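Local atomic coordinates of 4-dehydrase (Streptomyces venezuelae, PDB entry 2PO3), a protein that probably acts as a pyridoxal phosphate-dependent aminotransferase on a TDP-linked sugar in the biosynthesis of desosamine. Residues A[28-38]-A[247-258]; A[263-273]-A[292-300]. One frame throughout, in Å; residues are numbered along the deposited sequence.

Contact 1: A[28-38]-A[247-258]; sequences RIDRARLYERL and AAAAMGLTSLDA
Arg37 reaches from helix 31-38 into a hole between Ala250, Leu253, Thr254 and Asp257 of the antiparallel helix 247-258, and the polar bonds gather at its tip. Its chain, extended from CG to NE (chi2 -177°), carries the guanidinium past Thr254 to Asp257. There NH1 lies 3.0 Å from Asp257 OD2, and NH2 bonds the same oxygen, a salt bridge meeting one carboxylate atom end-on. Arg37 NH1 also donates to Thr254 OG1 (2.9 Å), which itself donates to Ala250 O within its helix; this chain of bonds fixes the hydroxyl of a buried threonine. Leu253 CB covers the centre of one guanidinium face, the poorly ordered Arg33 NH2 lies toward the rim of the other, and Asp257 OD2 takes the edge in plane. The other oxygen of Asp257, OD1, pairs with Arg60.

Apolar contacts fill the rest. Leu34 CD1 packs on Ala250 CB (3.9 Å) and Met251 CB (4.1 Å), while Leu38 CD2 sits tightly on Ala250 CB (3.4 Å); alanine is small enough here to let the helices approach. Farther on, Ile29 CG1 meets Met251 CE. A water joins Asp30 N to Thr254 O, just where Asp30 caps the first helix with weak bonds.

Tyr35 and Arg31, turned away, meet the second subunit. The whole is an antiparallel helix pair with Arg37 as a single knob in a four-residue hole, beside the dimer interface of a DegT/DnrJ/EryC1-family enzyme.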
# COMPACT_ATOMS: atom_id res chain seq x y z
N ARG A 28 12.73 -19.95 -0.95
CA ARG A 28 11.55 -20.81 -0.74
C ARG A 28 11.04 -20.93 0.68
O ARG A 28 11.73 -20.64 1.67
CB ARG A 28 11.48 -22.10 -1.54
CG ARG A 28 11.25 -21.84 -3.04
CD ARG A 28 10.49 -22.94 -3.77
NE ARG A 28 10.71 -23.02 -5.23
CZ ARG A 28 9.84 -22.61 -6.18
NH1 ARG A 28 8.67 -22.07 -5.89
NH2 ARG A 28 10.17 -22.75 -7.47
N ILE A 29 9.78 -21.32 0.82
CA ILE A 29 9.20 -21.46 2.16
C ILE A 29 8.46 -22.77 2.30
O ILE A 29 8.21 -23.48 1.32
CB ILE A 29 8.17 -20.37 2.53
CG1 ILE A 29 7.22 -20.09 1.37
CG2 ILE A 29 8.84 -19.09 3.04
CD1 ILE A 29 5.86 -20.78 1.52
N ASP A 30 8.10 -23.05 3.55
CA ASP A 30 7.34 -24.24 3.88
C ASP A 30 5.86 -23.94 3.55
O ASP A 30 5.10 -23.33 4.32
CB ASP A 30 7.52 -24.59 5.37
CG ASP A 30 6.73 -25.78 5.83
OD1 ASP A 30 5.80 -26.24 5.18
OD2 ASP A 30 7.02 -26.15 7.05
N ARG A 31 5.48 -24.38 2.34
CA ARG A 31 4.14 -24.17 1.84
C ARG A 31 3.01 -24.56 2.78
O ARG A 31 1.97 -23.90 2.89
CB ARG A 31 4.00 -24.80 0.46
CG ARG A 31 3.48 -23.73 -0.48
CD ARG A 31 3.43 -24.14 -1.94
NE ARG A 31 4.66 -23.77 -2.62
CZ ARG A 31 4.79 -23.73 -3.93
NH1 ARG A 31 3.78 -24.03 -4.75
NH2 ARG A 31 5.96 -23.38 -4.43
N ALA A 32 3.21 -25.67 3.47
CA ALA A 32 2.24 -26.21 4.40
C ALA A 32 1.97 -25.25 5.52
O ALA A 32 0.82 -25.11 5.92
CB ALA A 32 2.68 -27.55 4.98
N ARG A 33 3.04 -24.64 6.02
CA ARG A 33 2.92 -23.69 7.11
C ARG A 33 2.12 -22.46 6.64
O ARG A 33 1.26 -21.93 7.36
CB ARG A 33 4.30 -23.33 7.67
CG ARG A 33 4.58 -23.74 9.13
CD ARG A 33 3.34 -24.11 9.95
NE ARG A 33 3.06 -23.25 11.11
CZ ARG A 33 1.84 -22.79 11.43
NH1 ARG A 33 0.77 -23.09 10.68
NH2 ARG A 33 1.65 -22.02 12.51
N LEU A 34 2.41 -22.00 5.42
CA LEU A 34 1.73 -20.85 4.85
C LEU A 34 0.22 -21.09 4.70
O LEU A 34 -0.61 -20.27 5.10
CB LEU A 34 2.28 -20.51 3.46
CG LEU A 34 1.44 -19.40 2.86
CD1 LEU A 34 1.61 -18.11 3.69
CD2 LEU A 34 1.80 -19.20 1.40
N TYR A 35 -0.13 -22.24 4.11
CA TYR A 35 -1.53 -22.57 3.92
C TYR A 35 -2.34 -22.73 5.19
O TYR A 35 -3.49 -22.29 5.29
CB TYR A 35 -1.76 -23.63 2.88
CG TYR A 35 -1.36 -23.24 1.48
CD1 TYR A 35 -1.62 -21.99 0.93
CD2 TYR A 35 -0.71 -24.16 0.66
CE1 TYR A 35 -1.31 -21.69 -0.40
CE2 TYR A 35 -0.29 -23.84 -0.63
CZ TYR A 35 -0.64 -22.61 -1.19
OH TYR A 35 -0.22 -22.29 -2.47
N GLU A 36 -1.74 -23.33 6.19
CA GLU A 36 -2.46 -23.48 7.43
C GLU A 36 -2.93 -22.13 7.89
O GLU A 36 -4.10 -21.93 8.24
CB GLU A 36 -1.54 -24.01 8.53
CG GLU A 36 -1.16 -25.47 8.32
CD GLU A 36 -0.38 -25.95 9.50
OE1 GLU A 36 -0.39 -25.37 10.57
OE2 GLU A 36 0.30 -27.03 9.24
N ARG A 37 -1.90 -21.25 7.90
CA ARG A 37 -1.99 -19.86 8.28
C ARG A 37 -3.11 -19.19 7.48
O ARG A 37 -3.96 -18.49 8.05
CB ARG A 37 -0.64 -19.11 8.16
CG ARG A 37 0.21 -19.25 9.42
CD ARG A 37 1.53 -18.47 9.40
NE ARG A 37 2.32 -18.62 10.62
CZ ARG A 37 3.54 -19.17 10.67
NH1 ARG A 37 4.16 -19.62 9.57
NH2 ARG A 37 4.17 -19.27 11.84
N LEU A 38 -3.13 -19.44 6.17
CA LEU A 38 -4.17 -18.90 5.29
C LEU A 38 -5.53 -19.53 5.56
O LEU A 38 -6.57 -18.86 5.52
CB LEU A 38 -3.88 -19.14 3.79
CG LEU A 38 -2.59 -18.49 3.33
CD1 LEU A 38 -2.45 -18.60 1.82
CD2 LEU A 38 -2.61 -17.03 3.76
N ALA A 247 -3.23 -12.06 4.96
CA ALA A 247 -2.55 -12.94 4.02
C ALA A 247 -1.04 -12.68 3.88
O ALA A 247 -0.18 -13.59 3.81
CB ALA A 247 -3.30 -12.89 2.71
N ALA A 248 -0.73 -11.40 3.86
CA ALA A 248 0.66 -10.95 3.78
C ALA A 248 1.32 -11.33 5.06
O ALA A 248 2.46 -11.76 5.07
CB ALA A 248 0.74 -9.43 3.67
N ALA A 249 0.59 -11.13 6.18
CA ALA A 249 1.17 -11.49 7.48
C ALA A 249 1.43 -13.02 7.53
O ALA A 249 2.40 -13.52 8.09
CB ALA A 249 0.31 -10.97 8.64
N ALA A 250 0.55 -13.81 6.91
CA ALA A 250 0.72 -15.23 6.88
C ALA A 250 2.03 -15.58 6.18
O ALA A 250 2.84 -16.39 6.66
CB ALA A 250 -0.42 -15.85 6.09
N MET A 251 2.23 -14.96 5.02
CA MET A 251 3.45 -15.19 4.27
C MET A 251 4.63 -14.68 5.12
O MET A 251 5.66 -15.35 5.32
CB MET A 251 3.41 -14.46 2.93
CG MET A 251 4.72 -14.63 2.18
SD MET A 251 5.07 -16.37 1.85
CE MET A 251 6.35 -16.22 0.59
N GLY A 252 4.46 -13.48 5.68
CA GLY A 252 5.47 -12.85 6.53
C GLY A 252 6.02 -13.72 7.68
O GLY A 252 7.24 -13.81 7.89
N LEU A 253 5.12 -14.36 8.43
CA LEU A 253 5.49 -15.22 9.57
C LEU A 253 6.21 -16.50 9.17
O LEU A 253 7.07 -16.96 9.88
CB LEU A 253 4.23 -15.65 10.35
CG LEU A 253 3.59 -14.47 11.02
CD1 LEU A 253 2.12 -14.75 11.34
CD2 LEU A 253 4.40 -14.10 12.25
N THR A 254 5.79 -17.06 8.03
CA THR A 254 6.33 -18.29 7.47
C THR A 254 7.72 -18.04 6.92
O THR A 254 8.55 -18.95 6.82
CB THR A 254 5.40 -18.78 6.35
OG1 THR A 254 4.05 -18.85 6.77
CG2 THR A 254 5.86 -20.10 5.75
N SER A 255 7.93 -16.79 6.58
CA SER A 255 9.20 -16.38 6.03
C SER A 255 10.18 -16.12 7.16
O SER A 255 11.38 -16.43 7.11
CB SER A 255 8.98 -15.19 5.11
OG SER A 255 10.19 -14.77 4.53
N LEU A 256 9.65 -15.55 8.22
CA LEU A 256 10.46 -15.28 9.39
C LEU A 256 10.94 -16.63 9.93
O LEU A 256 12.00 -16.75 10.49
CB LEU A 256 9.61 -14.66 10.51
CG LEU A 256 9.40 -13.15 10.47
CD1 LEU A 256 8.48 -12.82 11.64
CD2 LEU A 256 10.74 -12.41 10.60
N ASP A 257 10.12 -17.63 9.74
CA ASP A 257 10.41 -18.97 10.20
C ASP A 257 11.64 -19.54 9.52
O ASP A 257 12.39 -20.27 10.14
CB ASP A 257 9.21 -19.95 10.00
CG ASP A 257 7.99 -19.76 10.91
OD1 ASP A 257 8.02 -19.10 11.94
OD2 ASP A 257 6.90 -20.40 10.51
N ALA A 258 11.82 -19.19 8.24
CA ALA A 258 12.95 -19.69 7.44
C ALA A 258 14.21 -18.85 7.55
O ALA A 258 15.29 -19.23 7.05
CB ALA A 258 12.52 -19.74 5.97
O HOH W 1 8.91 -21.43 5.91

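Contact 2: A[263-273]-A[292-300]; sequences IDRNRRNHAAY and GLNNHQYVI
With chi1 at 166°, the His270 ring swings away from its backbone N, whereas His296 CG is anti to the carbonyl carbon (chi1 -68°), and these rotations bring the two imidazoles together. His296 CE1 rides over the centre of the His270 ring, with the ring planes inclined at 34° and the centroids 4.4 Å apart. One water touches both rings: it lies 2.7 Å from His296 ND1, receives a weak bond from His270 ND1 and donates to Tyr298 O. His296 NE2 is held by Asp289, which limits how that ring can turn.

Asn266 faces the loop, and its amide donates from ND2 to Asn295 O (2.8 Å), nearly straight at 169° and in the amide plane. Its short side chain keeps ND2 beside the helix, where the loop carbonyl comes within bonding distance. Asn294 and Asn295 each accept a backbone N-H two residues on, making consecutive Asx turns. A second water bridges Asn266 O to His296 O, and a third links Arg267 NE with Asn294 O.

Around Val299 the chemistry becomes apolar. Val299 CG1 lies over the Tyr273 face, 4.0 Å from the ring centroid, a CH-pi contact, and Tyr273 OH bonds Pro362 O.

The Asn266 amide and bridging waters thus satisfy loop carbonyls, while Asn294 and Asn295 accept loop N-H groups, consistent with a firmly shaped loop. It carries Tyr298 to the ligand and Gln297, whose OE1 accepts from Ala201 N, against Lys200, the predicted cofactor-binding lysine.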
# COMPACT_ATOMS: atom_id res chain seq x y z
N ILE A 263 19.83 -16.99 6.54
CA ILE A 263 21.06 -16.31 6.91
C ILE A 263 22.28 -17.20 6.74
O ILE A 263 23.34 -16.78 6.26
CB ILE A 263 20.97 -15.84 8.35
CG1 ILE A 263 19.90 -14.79 8.46
CG2 ILE A 263 22.28 -15.20 8.82
CD1 ILE A 263 20.35 -13.70 9.42
N ASP A 264 22.13 -18.44 7.17
CA ASP A 264 23.17 -19.43 7.11
C ASP A 264 23.58 -19.64 5.70
O ASP A 264 24.78 -19.64 5.43
CB ASP A 264 22.73 -20.80 7.66
CG ASP A 264 22.74 -20.81 9.15
OD1 ASP A 264 23.42 -20.02 9.81
OD2 ASP A 264 21.94 -21.70 9.67
N ARG A 265 22.58 -19.82 4.83
CA ARG A 265 22.94 -20.02 3.44
C ARG A 265 23.61 -18.78 2.90
O ARG A 265 24.58 -18.89 2.15
CB ARG A 265 21.81 -20.46 2.51
CG ARG A 265 22.36 -20.71 1.10
CD ARG A 265 22.63 -22.18 0.80
NE ARG A 265 21.35 -22.88 0.75
CZ ARG A 265 20.83 -23.39 -0.35
NH1 ARG A 265 21.48 -23.30 -1.51
NH2 ARG A 265 19.64 -23.99 -0.28
N ASN A 266 23.08 -17.63 3.28
CA ASN A 266 23.65 -16.38 2.83
C ASN A 266 25.12 -16.28 3.23
O ASN A 266 26.00 -15.86 2.49
CB ASN A 266 22.90 -15.20 3.46
CG ASN A 266 21.56 -14.91 2.80
OD1 ASN A 266 21.15 -15.56 1.83
ND2 ASN A 266 20.87 -13.92 3.33
N ARG A 267 25.41 -16.64 4.45
CA ARG A 267 26.78 -16.56 4.89
C ARG A 267 27.70 -17.52 4.13
O ARG A 267 28.87 -17.26 3.79
CB ARG A 267 26.85 -16.86 6.38
CG ARG A 267 26.21 -15.81 7.26
CD ARG A 267 26.30 -16.28 8.70
NE ARG A 267 26.04 -15.25 9.68
CZ ARG A 267 25.58 -15.63 10.86
NH1 ARG A 267 25.37 -16.93 11.09
NH2 ARG A 267 25.34 -14.71 11.81
N ARG A 268 27.16 -18.69 3.88
CA ARG A 268 27.91 -19.68 3.19
C ARG A 268 28.13 -19.20 1.76
O ARG A 268 29.25 -19.24 1.23
CB ARG A 268 27.18 -21.01 3.37
CG ARG A 268 27.51 -22.12 2.37
CD ARG A 268 27.02 -23.49 2.83
NE ARG A 268 25.68 -23.46 3.45
CZ ARG A 268 24.56 -23.94 2.88
NH1 ARG A 268 24.54 -24.51 1.67
NH2 ARG A 268 23.42 -23.84 3.56
N ASN A 269 27.06 -18.72 1.13
CA ASN A 269 27.20 -18.24 -0.22
C ASN A 269 28.25 -17.15 -0.28
O ASN A 269 29.00 -17.02 -1.24
CB ASN A 269 25.88 -17.65 -0.75
CG ASN A 269 24.91 -18.74 -1.13
OD1 ASN A 269 25.27 -19.91 -1.04
ND2 ASN A 269 23.70 -18.38 -1.53
N HIS A 270 28.28 -16.33 0.76
CA HIS A 270 29.23 -15.23 0.77
C HIS A 270 30.67 -15.70 0.83
O HIS A 270 31.55 -15.26 0.09
CB HIS A 270 28.91 -14.16 1.86
CG HIS A 270 30.00 -13.16 2.17
ND1 HIS A 270 30.09 -11.92 1.52
CD2 HIS A 270 31.05 -13.20 3.06
CE1 HIS A 270 31.14 -11.26 2.00
NE2 HIS A 270 31.75 -12.00 2.92
N ALA A 271 30.90 -16.63 1.75
CA ALA A 271 32.24 -17.13 1.87
C ALA A 271 32.68 -17.76 0.56
O ALA A 271 33.83 -17.60 0.15
CB ALA A 271 32.35 -18.06 3.07
N ALA A 272 31.74 -18.46 -0.07
CA ALA A 272 32.01 -19.13 -1.33
C ALA A 272 32.45 -18.16 -2.38
O ALA A 272 33.39 -18.41 -3.13
CB ALA A 272 30.80 -19.90 -1.84
N TYR A 273 31.75 -17.04 -2.46
CA TYR A 273 32.13 -16.08 -3.46
C TYR A 273 33.48 -15.53 -3.10
O TYR A 273 34.33 -15.37 -3.96
CB TYR A 273 31.16 -14.87 -3.52
CG TYR A 273 29.92 -15.02 -4.41
CD1 TYR A 273 28.65 -15.12 -3.84
CD2 TYR A 273 30.02 -15.03 -5.80
CE1 TYR A 273 27.49 -15.23 -4.62
CE2 TYR A 273 28.89 -15.15 -6.60
CZ TYR A 273 27.62 -15.24 -6.01
OH TYR A 273 26.49 -15.35 -6.80
N GLY A 292 29.64 -4.97 11.36
CA GLY A 292 28.73 -5.51 12.34
C GLY A 292 28.05 -6.68 11.68
O GLY A 292 28.23 -6.91 10.48
N LEU A 293 27.30 -7.41 12.48
CA LEU A 293 26.58 -8.57 12.03
C LEU A 293 25.64 -8.23 10.88
O LEU A 293 24.79 -7.36 11.01
CB LEU A 293 25.86 -9.15 13.25
CG LEU A 293 24.66 -9.99 12.94
CD1 LEU A 293 25.07 -11.45 12.78
CD2 LEU A 293 23.70 -9.82 14.11
N ASN A 294 25.84 -8.93 9.74
CA ASN A 294 25.07 -8.72 8.52
C ASN A 294 24.22 -9.92 8.11
O ASN A 294 24.57 -11.08 8.37
CB ASN A 294 26.02 -8.20 7.42
CG ASN A 294 25.27 -7.54 6.27
OD1 ASN A 294 24.82 -8.22 5.33
ND2 ASN A 294 25.18 -6.21 6.32
N ASN A 295 23.06 -9.69 7.46
CA ASN A 295 22.22 -10.82 7.06
C ASN A 295 22.71 -11.47 5.77
O ASN A 295 22.24 -12.56 5.40
CB ASN A 295 20.73 -10.47 6.91
CG ASN A 295 20.53 -9.31 5.93
OD1 ASN A 295 21.21 -9.20 4.88
ND2 ASN A 295 19.69 -8.38 6.35
N HIS A 296 23.63 -10.80 5.08
CA HIS A 296 24.17 -11.33 3.82
C HIS A 296 23.17 -11.54 2.69
O HIS A 296 23.39 -12.35 1.75
CB HIS A 296 25.14 -12.51 3.95
CG HIS A 296 26.40 -12.07 4.60
ND1 HIS A 296 27.32 -11.30 3.92
CD2 HIS A 296 26.87 -12.27 5.86
CE1 HIS A 296 28.32 -11.04 4.76
NE2 HIS A 296 28.08 -11.61 5.94
N GLN A 297 22.08 -10.78 2.76
CA GLN A 297 21.02 -10.83 1.75
C GLN A 297 21.49 -10.22 0.40
O GLN A 297 20.89 -10.43 -0.67
CB GLN A 297 19.69 -10.20 2.28
CG GLN A 297 19.41 -8.76 1.81
CD GLN A 297 18.18 -8.11 2.45
OE1 GLN A 297 17.03 -8.45 2.17
NE2 GLN A 297 18.40 -7.13 3.32
N TYR A 298 22.60 -9.47 0.49
CA TYR A 298 23.24 -8.79 -0.62
C TYR A 298 24.69 -9.19 -0.86
O TYR A 298 25.51 -8.92 -0.00
CB TYR A 298 23.28 -7.27 -0.29
CG TYR A 298 21.95 -6.61 -0.53
CD1 TYR A 298 21.21 -6.04 0.51
CD2 TYR A 298 21.42 -6.59 -1.81
CE1 TYR A 298 19.97 -5.44 0.26
CE2 TYR A 298 20.18 -6.00 -2.07
CZ TYR A 298 19.45 -5.42 -1.03
OH TYR A 298 18.22 -4.87 -1.31
N VAL A 299 25.02 -9.78 -2.01
CA VAL A 299 26.40 -10.11 -2.29
C VAL A 299 26.90 -9.02 -3.21
O VAL A 299 26.44 -8.92 -4.34
CB VAL A 299 26.52 -11.46 -2.97
CG1 VAL A 299 27.97 -11.68 -3.37
CG2 VAL A 299 26.08 -12.56 -2.00
N ILE A 300 27.79 -8.16 -2.73
CA ILE A 300 28.24 -7.07 -3.57
C ILE A 300 29.73 -7.08 -3.86
O ILE A 300 30.54 -7.38 -2.98
CB ILE A 300 27.87 -5.71 -2.94
CG1 ILE A 300 26.61 -5.14 -3.60
CG2 ILE A 300 28.95 -4.69 -3.27
CD1 ILE A 300 25.35 -5.24 -2.79
O HOH W 2 24.84 -14.06 0.48
O HOH W 3 26.48 -12.75 9.74
O HOH W 4 27.23 -10.79 1.24

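Overall arrangement
Contacts 1 and 2 share the long helix 246-276, using it in succession: its first half pairs with a helix in contact 1, its second with a loop and the side chain of Val299, from the middle strand of the small sheet, in contact 2. Their centres lie 23 Å apart, and they do not touch. Both are mostly buried, but contact 1 is farther from the centre of the chain and adjoins the second subunit, while contact 2 meets no other protein chain and touches the ligand through Tyr298. Their chemistry differs accordingly. A direct salt bridge and aliphatic packing serve two helices, whereas irregular backbone is met by a side-chain amide, imidazoles and bridging waters, with apolar contact resuming around Val299.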